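Lysine-sensitive aspartokinase 3 (PDB 2J0X) phosphorylates L-aspartate with ATP to give 4-phospho-L-aspartate, the first step towards lysine, and is allosterically inhibited by L-lysine. Local coordinates at the interface of chains A and B. Coordinates in Å, arbitrary orientation; residue numbers count along the deposited sequence, not the author numbering. Chains: chain A/B, Lysine-sensitive aspartokinase 3.

The interface of chains A and B. Residues chain A 316, 345-348; chain B 249-250, 423.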
ATOM      1  N   LEU A 316     -10.459  10.950  -4.917  1.00 32.96           N
ATOM      2  CA  LEU A 316      -9.742  12.205  -5.078  1.00 32.02           C
ATOM      3  C   LEU A 316      -9.095  12.655  -3.770  1.00 32.58           C
ATOM      4  O   LEU A 316      -8.179  13.480  -3.768  1.00 39.23           O
ATOM      5  CB  LEU A 316     -10.704  13.292  -5.579  1.00 33.30           C
ATOM      6  CG  LEU A 316     -11.557  13.135  -6.847  1.00 24.80           C
ATOM      7  CD1 LEU A 316     -10.688  12.972  -8.079  1.00 16.16           C
ATOM      8  CD2 LEU A 316     -12.467  11.942  -6.687  1.00 43.78           C
ATOM      9  N   SER A 345      -1.757   5.193  -8.960  1.00 27.20           N
ATOM     10  CA  SER A 345      -1.887   6.270  -9.922  1.00 27.52           C
ATOM     11  C   SER A 345      -1.994   7.468  -8.995  1.00 26.36           C
ATOM     12  O   SER A 345      -1.830   7.327  -7.789  1.00 17.04           O
ATOM     13  CB  SER A 345      -3.161   6.123 -10.767  1.00 24.52           C
ATOM     14  OG  SER A 345      -4.201   6.958 -10.305  1.00 31.70           O
ATOM     15  N   GLU A 346      -2.273   8.643  -9.534  1.00 28.48           N
ATOM     16  CA  GLU A 346      -2.368   9.810  -8.686  1.00 32.78           C
ATOM     17  C   GLU A 346      -3.504   9.718  -7.673  1.00 32.50           C
ATOM     18  O   GLU A 346      -3.282   9.904  -6.472  1.00 34.87           O
ATOM     19  CB  GLU A 346      -2.527  11.074  -9.540  1.00 41.15           C
ATOM     20  CG  GLU A 346      -1.251  11.515 -10.229  1.00 48.89           C
ATOM     21  CD  GLU A 346      -0.112  11.748  -9.251  1.00 66.22           C
ATOM     22  OE1 GLU A 346       0.330  10.778  -8.595  1.00 75.29           O
ATOM     23  OE2 GLU A 346       0.340  12.907  -9.135  1.00 77.97           O
ATOM     24  N   VAL A 347      -4.714   9.430  -8.151  1.00 23.74           N
ATOM     25  CA  VAL A 347      -5.873   9.357  -7.260  1.00 32.42           C
ATOM     26  C   VAL A 347      -6.533   7.998  -7.188  1.00 35.61           C
ATOM     27  O   VAL A 347      -7.737   7.904  -6.942  1.00 31.19           O
ATOM     28  CB  VAL A 347      -6.993  10.365  -7.656  1.00 33.26           C
ATOM     29  CG1 VAL A 347      -6.467  11.794  -7.592  1.00 30.75           C
ATOM     30  CG2 VAL A 347      -7.541  10.028  -9.036  1.00 22.22           C
ATOM     31  N   SER A 348      -5.750   6.943  -7.375  1.00 39.90           N
ATOM     32  CA  SER A 348      -6.301   5.600  -7.350  1.00 31.05           C
ATOM     33  C   SER A 348      -5.219   4.570  -7.072  1.00 26.43           C
ATOM     34  O   SER A 348      -4.073   4.742  -7.481  1.00 30.18           O
ATOM     35  CB  SER A 348      -6.960   5.312  -8.701  1.00 30.40           C
ATOM     36  OG  SER A 348      -7.556   4.035  -8.732  1.00 42.30           O
TER
ATOM     37  N   ALA B 249      -7.571  15.063 -12.910  1.00 30.93           N
ATOM     38  CA  ALA B 249      -7.300  14.495 -11.591  1.00 37.11           C
ATOM     39  C   ALA B 249      -6.015  13.692 -11.577  1.00 39.08           C
ATOM     40  O   ALA B 249      -5.283  13.700 -10.589  1.00 42.74           O
ATOM     41  CB  ALA B 249      -8.459  13.615 -11.143  1.00 42.33           C
ATOM     42  N   GLU B 250      -5.740  12.998 -12.675  1.00 39.64           N
ATOM     43  CA  GLU B 250      -4.529  12.196 -12.760  1.00 41.75           C
ATOM     44  C   GLU B 250      -3.301  12.989 -13.220  1.00 37.68           C
ATOM     45  O   GLU B 250      -2.246  12.408 -13.465  1.00 44.31           O
ATOM     46  CB  GLU B 250      -4.737  10.997 -13.691  1.00 36.73           C
ATOM     47  CG  GLU B 250      -5.733   9.952 -13.188  1.00 40.85           C
ATOM     48  CD  GLU B 250      -5.208   9.100 -12.037  1.00 38.04           C
ATOM     49  OE1 GLU B 250      -3.974   9.028 -11.840  1.00 12.93           O
ATOM     50  OE2 GLU B 250      -6.045   8.477 -11.343  1.00 44.73           O
ATOM     51  N   SER B 423      -5.125   3.073 -13.124  1.00 30.99           N
ATOM     52  CA  SER B 423      -5.982   3.966 -13.898  1.00 29.17           C
ATOM     53  C   SER B 423      -5.889   3.834 -15.410  1.00 35.26           C
ATOM     54  O   SER B 423      -4.817   3.579 -15.962  1.00 31.36           O
ATOM     55  CB  SER B 423      -5.681   5.420 -13.539  1.00 29.43           C
ATOM     56  OG  SER B 423      -6.331   6.300 -14.442  1.00 40.48           O
TER
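A:Ser345 to A:Val347, the turn between strands 338-344 and 348-354 of the ACT region in chain A and part of the allosteric L-lysine site, meet B:Glu250, the residue just after helix 245-249 of chain B, in the two-fold homodimer interface, so the contact recurs with the chains exchanged. The carboxylate of B:Glu250 comes end-on to the turn and straddles the serine hydroxyl: A:Ser345 OG lies 2.6 Å from B:Glu250 OE1 and equally near B:Glu250 OE2, on the syn lone pair of each, a forked hydrogen bond. B:Glu250 OE1 takes a second bond, from the backbone A:Glu346 N at 2.9 Å, which arrives 21° out of the carboxylate plane. Together the A:Ser345 hydroxyl and the A:Glu346 amide are likely to hold the carboxylate in its orientation, while A:Val347 CG2 lies against its OE2 side. The glutamate reaches this turn with CG beside its own backbone N (chi1 -67°) and the chain bent at chi2 (-73°). An alanine in place of B:Glu250 would probably leave the A:Ser345 hydroxyl and the A:Glu346 amide without their cross-chain acceptor and loosen the turn beside the lysine site. A:Glu346 OE1 stands 5.7 Å from B:Glu250 OE1, not in contact but close enough that the two acids may feel each other's charge. Apolar contacts flank the polar centre: A:Ser345 CB meets B:Ser423 CB at 3.8 Å, and towards the helix A:Leu316 CD1 touches the methyl B:Ala249 CB, also at 3.8 Å.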